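Local coordinates for protein thermotoga maritima TmcAL (Thermotoga maritima, PDB 5Y0T) that belongs to the HIGH nucleotidyl transferase family of the HUP clan and binds adenosine-5'-rp-alpha-thio-triphosphate in a pocket of its nucleotide-binding fold, at residues D51-R61 with R412-L421; I108-Y119 with V173-K181. One frame throughout, in Å; residues are numbered along the deposited sequence.

Contact 1: residues D51-R61 with R412-L421; sequences DKFARAEIALR and RDFSIHPIFL
D51 and K52, at the start of helix 52-61, form salt bridges with R412 and D413 of the short helix 412-415. OD2 of D51 takes NH2 of R412 at 2.7 Å through the lone pair on the side of OD1, with the carboxylate oxygen 22° out of the plane of the R412 guanidinium; NE of R412 adds a weak bond to the same oxygen. The carboxylate also works within its own helix, since D51 is the N-cap and its OD1 accepts from A54 N at 3.0 Å in a nearly straight bond. K52, extended beyond CG, brings NZ to 2.8 Å from D413 OD2, again on the syn side. Neither ion is paired singly: K52 also meets E69 and D413 also meets R338.

Between the two bridges lies the ring of F53. CB of I416 stands over one face, 3.9 Å from the centroid and 8° off the normal, a CH-pi contact, while CG of K52 covers the opposite face. At the far rim CZ comes within 3.5 Å of R412 O.

The rest is aliphatic. I419, on strand 419-421, points its side chain at the helix: CG1 lies against the backbone of F53, whereas CG2, anti to the backbone N, reaches CB and CG of E57. L421 sends CD1 to L60 CB at 3.7 Å and onto R61 CG. R61 in turn pairs with E57 in its own helix.

Strand 419-421 pairs in parallel with strand 337-343, and helix 52-61 packs against both, A56 reaching L340. The chemistry is thus divided, with charge pairs and a sandwiched ring fixing the beginning of the helix and dispersion alone joining its later turns to the strand.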
loop_
_atom_site.group_PDB
_atom_site.type_symbol
_atom_site.label_atom_id
_atom_site.label_comp_id
_atom_site.label_asym_id
_atom_site.label_seq_id
_atom_site.Cartn_x
_atom_site.Cartn_y
_atom_site.Cartn_z
ATOM N N ASP A 51 10.626 -7.444 17.764
ATOM C CA ASP A 51 11.131 -6.187 17.203
ATOM C C ASP A 51 12.512 -5.818 17.731
ATOM O O ASP A 51 13.088 -6.519 18.562
ATOM C CB ASP A 51 10.114 -5.035 17.398
ATOM C CG ASP A 51 10.003 -4.528 18.830
ATOM O OD1 ASP A 51 10.818 -4.876 19.716
ATOM O OD2 ASP A 51 9.063 -3.732 19.061
ATOM N N LYS A 52 13.052 -4.716 17.220
ATOM C CA LYS A 52 14.451 -4.380 17.472
ATOM C C LYS A 52 14.672 -3.938 18.915
ATOM O O LYS A 52 15.774 -4.083 19.453
ATOM C CB LYS A 52 14.911 -3.279 16.500
ATOM C CG LYS A 52 14.184 -1.945 16.728
ATOM C CD LYS A 52 14.370 -1.000 15.539
ATOM C CE LYS A 52 13.599 0.309 15.774
ATOM N NZ LYS A 52 13.765 1.259 14.617
ATOM N N PHE A 53 13.631 -3.423 19.560
ATOM C CA PHE A 53 13.774 -3.004 20.959
ATOM C C PHE A 53 13.935 -4.226 21.870
ATOM O O PHE A 53 14.763 -4.249 22.790
ATOM C CB PHE A 53 12.572 -2.147 21.370
ATOM C CG PHE A 53 12.392 -0.925 20.497
ATOM C CD1 PHE A 53 13.315 0.101 20.528
ATOM C CD2 PHE A 53 11.310 -0.818 19.647
ATOM C CE1 PHE A 53 13.155 1.222 19.719
ATOM C CE2 PHE A 53 11.150 0.297 18.838
ATOM C CZ PHE A 53 12.071 1.310 18.880
ATOM N N ALA A 54 13.155 -5.258 21.595
ATOM C CA ALA A 54 13.301 -6.520 22.313
ATOM C C ALA A 54 14.651 -7.179 22.008
ATOM O O ALA A 54 15.350 -7.657 22.910
ATOM C CB ALA A 54 12.150 -7.462 21.958
ATOM N N ARG A 55 15.030 -7.211 20.739
ATOM C CA ARG A 55 16.272 -7.895 20.384
ATOM C C ARG A 55 17.499 -7.089 20.858
ATOM O O ARG A 55 18.517 -7.671 21.224
ATOM C CB ARG A 55 16.310 -8.181 18.874
ATOM C CG ARG A 55 15.616 -9.510 18.523
ATOM C CD ARG A 55 15.084 -9.562 17.076
ATOM N NE ARG A 55 16.060 -9.055 16.110
ATOM C CZ ARG A 55 15.894 -7.930 15.429
ATOM N NH1 ARG A 55 14.773 -7.221 15.583
ATOM N NH2 ARG A 55 16.826 -7.518 14.584
ATOM N N ALA A 56 17.392 -5.761 20.894
ATOM C CA ALA A 56 18.466 -4.938 21.489
ATOM C C ALA A 56 18.681 -5.286 22.963
ATOM O O ALA A 56 19.821 -5.404 23.443
ATOM C CB ALA A 56 18.154 -3.445 21.342
ATOM N N GLU A 57 17.587 -5.462 23.692
ATOM C CA GLU A 57 17.719 -5.790 25.103
ATOM C C GLU A 57 18.390 -7.149 25.296
ATOM O O GLU A 57 19.235 -7.312 26.191
ATOM C CB GLU A 57 16.354 -5.781 25.815
ATOM C CG GLU A 57 16.502 -6.044 27.286
ATOM C CD GLU A 57 15.192 -6.038 28.051
ATOM O OE1 GLU A 57 14.193 -5.467 27.561
ATOM O OE2 GLU A 57 15.181 -6.618 29.153
ATOM N N ILE A 58 18.008 -8.132 24.486
ATOM C CA ILE A 58 18.694 -9.434 24.540
ATOM C C ILE A 58 20.194 -9.292 24.278
ATOM O O ILE A 58 21.018 -9.877 24.993
ATOM C CB ILE A 58 18.099 -10.440 23.528
ATOM C CG1 ILE A 58 16.617 -10.708 23.840
ATOM C CG2 ILE A 58 18.906 -11.741 23.545
ATOM C CD1 ILE A 58 15.847 -11.412 22.703
ATOM N N ALA A 59 20.559 -8.486 23.291
ATOM C CA ALA A 59 21.981 -8.322 22.956
ATOM C C ALA A 59 22.739 -7.770 24.166
ATOM O O ALA A 59 23.809 -8.278 24.541
ATOM C CB ALA A 59 22.147 -7.402 21.735
ATOM N N LEU A 60 22.157 -6.762 24.809
ATOM C CA LEU A 60 22.733 -6.212 26.035
ATOM C C LEU A 60 22.890 -7.276 27.112
ATOM O O LEU A 60 23.932 -7.358 27.774
ATOM C CB LEU A 60 21.873 -5.076 26.576
ATOM C CG LEU A 60 21.714 -3.873 25.646
ATOM C CD1 LEU A 60 20.911 -2.778 26.368
ATOM C CD2 LEU A 60 23.084 -3.353 25.177
ATOM N N ARG A 61 21.849 -8.078 27.314
ATOM C CA ARG A 61 21.929 -9.125 28.332
ATOM C C ARG A 61 22.991 -10.161 28.021
ATOM O O ARG A 61 23.543 -10.797 28.932
ATOM C CB ARG A 61 20.569 -9.788 28.504
ATOM C CG ARG A 61 19.561 -8.860 29.166
ATOM C CD ARG A 61 18.272 -9.563 29.500
ATOM N NE ARG A 61 17.399 -8.701 30.290
ATOM C CZ ARG A 61 16.265 -9.105 30.847
ATOM N NH1 ARG A 61 15.863 -10.363 30.702
ATOM N NH2 ARG A 61 15.537 -8.253 31.556
ATOM N N ARG A 412 6.684 3.676 17.730
ATOM C CA ARG A 412 7.593 3.103 18.720
ATOM C C ARG A 412 8.996 3.694 18.668
ATOM O O ARG A 412 9.678 3.729 19.694
ATOM C CB ARG A 412 7.629 1.571 18.586
ATOM C CG ARG A 412 6.345 0.959 19.167
ATOM C CD ARG A 412 6.217 -0.531 18.871
ATOM N NE ARG A 412 7.241 -1.364 19.524
ATOM C CZ ARG A 412 7.206 -1.741 20.798
ATOM N NH1 ARG A 412 6.236 -1.307 21.599
ATOM N NH2 ARG A 412 8.160 -2.529 21.291
ATOM N N ASP A 413 9.436 4.200 17.517
ATOM C CA ASP A 413 10.723 4.893 17.536
ATOM C C ASP A 413 10.722 6.117 18.445
ATOM O O ASP A 413 11.758 6.510 18.967
ATOM C CB ASP A 413 11.132 5.316 16.151
ATOM C CG ASP A 413 11.626 4.163 15.349
ATOM O OD1 ASP A 413 10.947 3.820 14.376
ATOM O OD2 ASP A 413 12.665 3.576 15.734
ATOM N N PHE A 414 9.589 6.788 18.548
ATOM C CA PHE A 414 9.509 7.922 19.457
ATOM C C PHE A 414 9.099 7.560 20.877
ATOM O O PHE A 414 9.511 8.226 21.826
ATOM C CB PHE A 414 8.605 8.990 18.843
ATOM C CG PHE A 414 9.125 9.477 17.525
ATOM C CD1 PHE A 414 10.142 10.428 17.480
ATOM C CD2 PHE A 414 8.670 8.927 16.330
ATOM C CE1 PHE A 414 10.668 10.853 16.266
ATOM C CE2 PHE A 414 9.189 9.360 15.098
ATOM C CZ PHE A 414 10.177 10.323 15.065
ATOM N N SER A 415 8.289 6.522 21.031
ATOM C CA SER A 415 7.759 6.208 22.359
ATOM C C SER A 415 8.734 5.364 23.197
ATOM O O SER A 415 8.719 5.437 24.420
ATOM C CB SER A 415 6.393 5.518 22.240
ATOM O OG SER A 415 6.519 4.205 21.739
ATOM N N ILE A 416 9.579 4.574 22.538
ATOM C CA ILE A 416 10.519 3.688 23.233
ATOM C C ILE A 416 11.911 4.290 23.204
ATOM O O ILE A 416 12.515 4.397 22.140
ATOM C CB ILE A 416 10.612 2.282 22.581
ATOM C CG1 ILE A 416 9.228 1.639 22.359
ATOM C CG2 ILE A 416 11.585 1.367 23.376
ATOM C CD1 ILE A 416 8.383 1.450 23.597
ATOM N N HIS A 417 12.435 4.681 24.357
ATOM C CA HIS A 417 13.796 5.214 24.395
ATOM C C HIS A 417 14.809 4.059 24.346
ATOM O O HIS A 417 14.426 2.907 24.532
ATOM C CB HIS A 417 13.972 6.105 25.640
ATOM C CG HIS A 417 13.216 7.396 25.534
ATOM N ND1 HIS A 417 11.959 7.571 26.073
ATOM C CD2 HIS A 417 13.506 8.543 24.875
ATOM C CE1 HIS A 417 11.520 8.785 25.780
ATOM N NE2 HIS A 417 12.441 9.395 25.055
ATOM N N PRO A 418 16.088 4.360 24.071
ATOM C CA PRO A 418 17.105 3.300 24.079
ATOM C C PRO A 418 16.994 2.414 25.305
ATOM O O PRO A 418 16.861 2.918 26.432
ATOM C CB PRO A 418 18.415 4.088 24.122
ATOM C CG PRO A 418 18.096 5.337 23.343
ATOM C CD PRO A 418 16.659 5.660 23.660
ATOM N N ILE A 419 17.035 1.108 25.094
ATOM C CA ILE A 419 17.008 0.189 26.228
ATOM C C ILE A 419 18.172 0.500 27.163
ATOM O O ILE A 419 19.285 0.743 26.700
ATOM C CB ILE A 419 17.099 -1.284 25.771
ATOM C CG1 ILE A 419 16.064 -1.580 24.677
ATOM C CG2 ILE A 419 17.012 -2.247 26.982
ATOM C CD1 ILE A 419 14.647 -1.158 25.044
ATOM N N PHE A 420 17.926 0.492 28.471
ATOM C CA PHE A 420 19.025 0.678 29.430
ATOM C C PHE A 420 19.015 -0.372 30.542
ATOM O O PHE A 420 17.988 -0.600 31.181
ATOM C CB PHE A 420 18.980 2.079 30.061
ATOM C CG PHE A 420 20.110 2.328 31.035
ATOM C CD1 PHE A 420 21.382 2.647 30.570
ATOM C CD2 PHE A 420 19.915 2.181 32.395
ATOM C CE1 PHE A 420 22.441 2.837 31.463
ATOM C CE2 PHE A 420 20.967 2.376 33.295
ATOM C CZ PHE A 420 22.226 2.702 32.822
ATOM N N LEU A 421 20.177 -0.970 30.811
ATOM C CA LEU A 421 20.284 -1.972 31.874
ATOM C C LEU A 421 21.400 -1.587 32.812
ATOM O O LEU A 421 22.497 -1.268 32.355
ATOM C CB LEU A 421 20.557 -3.370 31.301
ATOM C CG LEU A 421 19.584 -3.893 30.250
ATOM C CD1 LEU A 421 20.000 -5.286 29.775
ATOM C CD2 LEU A 421 18.184 -3.921 30.822
#

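Contact 2: residues I108-Y119 with V173-K181; sequences IEFLQRVARILY and VEYIHSALK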
loop_
_atom_site.group_PDB
_atom_site.type_symbol
_atom_site.label_atom_id
_atom_site.label_comp_id
_atom_site.label_asym_id
_atom_site.label_seq_id
_atom_site.Cartn_x
_atom_site.Cartn_y
_atom_site.Cartn_z
ATOM N N ILE A 108 41.010 -16.131 7.530
ATOM C CA ILE A 108 40.906 -14.680 7.401
ATOM C C ILE A 108 41.853 -14.195 6.307
ATOM O O ILE A 108 41.571 -13.224 5.606
ATOM C CB ILE A 108 41.227 -13.951 8.730
ATOM C CG1 ILE A 108 41.061 -12.443 8.572
ATOM C CG2 ILE A 108 42.641 -14.293 9.218
ATOM C CD1 ILE A 108 39.621 -11.997 8.434
ATOM N N GLU A 109 42.976 -14.888 6.163
ATOM C CA GLU A 109 43.977 -14.515 5.169
ATOM C C GLU A 109 43.428 -14.669 3.756
ATOM O O GLU A 109 43.649 -13.808 2.911
ATOM C CB GLU A 109 45.245 -15.353 5.330
ATOM C CG GLU A 109 46.016 -15.051 6.597
ATOM C CD GLU A 109 47.508 -15.261 6.424
ATOM O OE1 GLU A 109 47.947 -15.524 5.279
ATOM O OE2 GLU A 109 48.240 -15.162 7.432
ATOM N N PHE A 110 42.698 -15.755 3.515
ATOM C CA PHE A 110 42.053 -15.950 2.217
ATOM C C PHE A 110 41.053 -14.824 1.934
ATOM O O PHE A 110 41.043 -14.244 0.840
ATOM C CB PHE A 110 41.356 -17.320 2.137
ATOM C CG PHE A 110 40.415 -17.443 0.960
ATOM C CD1 PHE A 110 40.907 -17.616 -0.322
ATOM C CD2 PHE A 110 39.043 -17.352 1.137
ATOM C CE1 PHE A 110 40.046 -17.707 -1.414
ATOM C CE2 PHE A 110 38.176 -17.434 0.059
ATOM C CZ PHE A 110 38.681 -17.615 -1.225
ATOM N N LEU A 111 40.236 -14.477 2.927
ATOM C CA LEU A 111 39.197 -13.464 2.714
ATOM C C LEU A 111 39.812 -12.085 2.460
ATOM O O LEU A 111 39.319 -11.307 1.645
ATOM C CB LEU A 111 38.255 -13.404 3.913
ATOM C CG LEU A 111 37.568 -14.729 4.249
ATOM C CD1 LEU A 111 36.620 -14.544 5.433
ATOM C CD2 LEU A 111 36.820 -15.260 3.034
ATOM N N GLN A 112 40.899 -11.790 3.161
ATOM C CA GLN A 112 41.586 -10.522 2.968
ATOM C C GLN A 112 42.226 -10.431 1.583
ATOM O O GLN A 112 42.203 -9.364 0.964
ATOM C CB GLN A 112 42.645 -10.311 4.062
ATOM C CG GLN A 112 42.061 -9.671 5.335
ATOM C CD GLN A 112 42.969 -9.802 6.537
ATOM O OE1 GLN A 112 44.063 -10.375 6.450
ATOM N NE2 GLN A 112 42.522 -9.275 7.678
ATOM N N ARG A 113 42.800 -11.532 1.104
ATOM C CA ARG A 113 43.372 -11.551 -0.242
ATOM C C ARG A 113 42.301 -11.261 -1.278
ATOM O O ARG A 113 42.520 -10.488 -2.217
ATOM C CB ARG A 113 44.041 -12.899 -0.551
ATOM C CG ARG A 113 45.567 -12.861 -0.517
ATOM C CD ARG A 113 46.215 -14.112 -1.151
ATOM N NE ARG A 113 45.698 -15.369 -0.607
ATOM C CZ ARG A 113 45.980 -15.844 0.607
ATOM N NH1 ARG A 113 46.775 -15.163 1.427
ATOM N NH2 ARG A 113 45.459 -17.001 1.009
ATOM N N VAL A 114 41.138 -11.884 -1.121
ATOM C CA VAL A 114 40.061 -11.664 -2.080
ATOM C C VAL A 114 39.561 -10.228 -1.989
ATOM O O VAL A 114 39.374 -9.569 -3.018
ATOM C CB VAL A 114 38.879 -12.637 -1.873
ATOM C CG1 VAL A 114 37.692 -12.233 -2.737
ATOM C CG2 VAL A 114 39.306 -14.059 -2.196
ATOM N N ALA A 115 39.372 -9.723 -0.769
ATOM C CA ALA A 115 38.885 -8.348 -0.633
ATOM C C ALA A 115 39.837 -7.352 -1.287
ATOM O O ALA A 115 39.395 -6.378 -1.894
ATOM C CB ALA A 115 38.675 -7.985 0.831
ATOM N N ARG A 116 41.137 -7.608 -1.174
ATOM C CA ARG A 116 42.152 -6.727 -1.768
ATOM C C ARG A 116 42.039 -6.662 -3.307
ATOM O O ARG A 116 42.100 -5.582 -3.913
ATOM C CB ARG A 116 43.551 -7.196 -1.343
ATOM C CG ARG A 116 44.711 -6.497 -2.027
ATOM C CD ARG A 116 44.783 -5.026 -1.667
ATOM N NE ARG A 116 44.986 -4.789 -0.239
ATOM C CZ ARG A 116 45.173 -3.582 0.291
ATOM N NH1 ARG A 116 45.190 -2.511 -0.493
ATOM N NH2 ARG A 116 45.347 -3.446 1.599
ATOM N N ILE A 117 41.856 -7.818 -3.938
ATOM C CA ILE A 117 41.666 -7.865 -5.387
ATOM C C ILE A 117 40.434 -7.084 -5.804
ATOM O O ILE A 117 40.491 -6.277 -6.737
ATOM C CB ILE A 117 41.563 -9.319 -5.891
ATOM C CG1 ILE A 117 42.871 -10.055 -5.611
ATOM C CG2 ILE A 117 41.274 -9.353 -7.395
ATOM C CD1 ILE A 117 42.757 -11.577 -5.713
ATOM N N LEU A 118 39.321 -7.296 -5.104
ATOM C CA LEU A 118 38.085 -6.580 -5.424
ATOM C C LEU A 118 38.205 -5.079 -5.169
ATOM O O LEU A 118 37.539 -4.269 -5.817
ATOM C CB LEU A 118 36.908 -7.135 -4.613
ATOM C CG LEU A 118 36.617 -8.633 -4.747
ATOM C CD1 LEU A 118 35.439 -9.012 -3.872
ATOM C CD2 LEU A 118 36.348 -9.008 -6.208
ATOM N N TYR A 119 39.038 -4.714 -4.204
ATOM C CA TYR A 119 39.293 -3.310 -3.902
ATOM C C TYR A 119 40.177 -2.667 -4.967
ATOM O O TYR A 119 39.873 -1.591 -5.485
ATOM C CB TYR A 119 39.944 -3.186 -2.518
ATOM C CG TYR A 119 40.395 -1.791 -2.152
ATOM C CD1 TYR A 119 39.500 -0.717 -2.148
ATOM C CD2 TYR A 119 41.710 -1.549 -1.783
ATOM C CE1 TYR A 119 39.920 0.567 -1.808
ATOM C CE2 TYR A 119 42.137 -0.276 -1.438
ATOM C CZ TYR A 119 41.242 0.775 -1.451
ATOM O OH TYR A 119 41.687 2.030 -1.111
ATOM N N VAL A 173 34.118 -11.068 3.086
ATOM C CA VAL A 173 34.886 -10.375 2.060
ATOM C C VAL A 173 34.303 -8.985 1.860
ATOM O O VAL A 173 35.038 -8.006 1.740
ATOM C CB VAL A 173 34.890 -11.179 0.722
ATOM C CG1 VAL A 173 35.280 -10.297 -0.461
ATOM C CG2 VAL A 173 35.831 -12.369 0.848
ATOM N N GLU A 174 32.979 -8.889 1.863
ATOM C CA GLU A 174 32.343 -7.592 1.664
ATOM C C GLU A 174 32.599 -6.640 2.840
ATOM O O GLU A 174 32.744 -5.442 2.616
ATOM C CB GLU A 174 30.842 -7.745 1.442
ATOM C CG GLU A 174 30.454 -8.580 0.191
ATOM C CD GLU A 174 30.651 -7.849 -1.132
ATOM O OE1 GLU A 174 31.254 -6.761 -1.150
ATOM O OE2 GLU A 174 30.199 -8.375 -2.174
ATOM N N TYR A 175 32.656 -7.147 4.078
ATOM C CA TYR A 175 33.009 -6.263 5.218
ATOM C C TYR A 175 34.403 -5.677 5.019
ATOM O O TYR A 175 34.638 -4.484 5.238
ATOM C CB TYR A 175 33.004 -6.991 6.579
ATOM C CG TYR A 175 31.688 -7.577 7.037
ATOM C CD1 TYR A 175 30.501 -6.877 6.907
ATOM C CD2 TYR A 175 31.644 -8.857 7.614
ATOM C CE1 TYR A 175 29.301 -7.422 7.322
ATOM C CE2 TYR A 175 30.431 -9.416 8.039
ATOM C CZ TYR A 175 29.273 -8.696 7.888
ATOM O OH TYR A 175 28.078 -9.239 8.281
ATOM N N ILE A 176 35.343 -6.543 4.652
ATOM C CA ILE A 176 36.724 -6.137 4.520
ATOM C C ILE A 176 36.874 -5.185 3.339
ATOM O O ILE A 176 37.559 -4.163 3.427
ATOM C CB ILE A 176 37.649 -7.371 4.350
ATOM C CG1 ILE A 176 37.615 -8.239 5.618
ATOM C CG2 ILE A 176 39.080 -6.942 4.058
ATOM C CD1 ILE A 176 38.145 -9.656 5.418
ATOM N N HIS A 177 36.224 -5.521 2.234
ATOM C CA HIS A 177 36.241 -4.660 1.058
ATOM C C HIS A 177 35.702 -3.280 1.404
ATOM O O HIS A 177 36.305 -2.275 1.034
ATOM C CB HIS A 177 35.431 -5.276 -0.077
ATOM C CG HIS A 177 35.460 -4.475 -1.340
ATOM N ND1 HIS A 177 34.513 -4.616 -2.330
ATOM C CD2 HIS A 177 36.316 -3.518 -1.772
ATOM C CE1 HIS A 177 34.784 -3.781 -3.319
ATOM N NE2 HIS A 177 35.876 -3.105 -3.008
ATOM N N SER A 178 34.580 -3.232 2.126
ATOM C CA SER A 178 34.001 -1.964 2.587
ATOM C C SER A 178 34.976 -1.153 3.436
ATOM O O SER A 178 35.122 0.058 3.250
ATOM C CB SER A 178 32.718 -2.225 3.386
ATOM O OG SER A 178 31.685 -2.660 2.511
ATOM N N ALA A 179 35.652 -1.815 4.370
ATOM C CA ALA A 179 36.623 -1.117 5.205
ATOM C C ALA A 179 37.739 -0.531 4.349
ATOM O O ALA A 179 38.183 0.584 4.591
ATOM C CB ALA A 179 37.200 -2.050 6.238
ATOM N N LEU A 180 38.196 -1.293 3.350
ATOM C CA LEU A 180 39.223 -0.793 2.432
ATOM C C LEU A 180 38.700 0.433 1.696
ATOM O O LEU A 180 39.382 1.462 1.618
ATOM C CB LEU A 180 39.650 -1.878 1.428
ATOM C CG LEU A 180 40.498 -3.006 2.023
ATOM C CD1 LEU A 180 40.800 -4.112 0.991
ATOM C CD2 LEU A 180 41.786 -2.419 2.579
ATOM N N LYS A 181 37.480 0.339 1.176
ATOM C CA LYS A 181 36.912 1.468 0.430
ATOM C C LYS A 181 36.840 2.743 1.257
ATOM O O LYS A 181 37.125 3.828 0.750
ATOM C CB LYS A 181 35.513 1.140 -0.101
ATOM C CG LYS A 181 35.490 0.062 -1.161
ATOM C CD LYS A 181 34.273 0.214 -2.061
ATOM C CE LYS A 181 33.045 0.615 -1.266
ATOM N NZ LYS A 181 31.797 0.491 -2.067
#
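V173 and I176 enter helix 108-119 as knobs into holes, and the two helices cross at -49° with their axes 8.5 Å apart. The side chain of V173 sits among L111, V114, A115 and L118. Its two methyls divide the work: CG1, anti to the backbone N (chi1 162°), meets L118 CD1 at 3.6 Å and V114 CG1, while CG2 lies against L111. I176 fills the neighbouring hole formed by I108, L111, Q112 and A115, its CD1 touching Q112 CG and L111 CB. The closest packing is at A115, whose CB is 3.4 Å from I176 CG2, tighter than usual for two carbons. Such a small residue lets the backbones draw together, with the CA atoms of A115 and H177 only 4.8 Å apart.

Toward the C-terminal end of the segments, flat groups replace the interlocked methyls. CB of L180 stands over the middle of the Y119 ring, 3.7 Å from its centroid in a CH-pi contact. The imidazole of H177 receives L118 CB over one face, offset toward the rim; its NE2 lies 3.5 Å from L118 O, but the angle is too poor for a hydrogen bond. Further out, exposed R116, bent at chi2 and chi3, lays one guanidinium face on L180 CD2, and exposed K181 touches the tyrosine chiefly through its backbone and CG.

Helix 139-153 also packs against V114 and L118, and F188 of strand 187-192 against I176. The joint therefore depends on shape and dispersion, interlocked at V173, I176 and A115 and more loosely layered around Y119.

In the fold
Contacts 1 and 2 lie on opposite sides of the chain's centre, with their own centres 32 Å apart; about 13 Å separates their nearest atoms. Both segments of contact 2 fall between the two segments of contact 1 in sequence. The mixed sheet connects them: strand 419-421 of contact 1 belongs to it, and strand 187-192, which meets contact 2, belongs to it as well. Bound adenosine-5'-rp-alpha-thio-triphosphate is adjacent to neither, lying about 12 Å from the side chain of K52 and about 10 Å from that of L111. Both contacts thus join elements at some remove from the ligand.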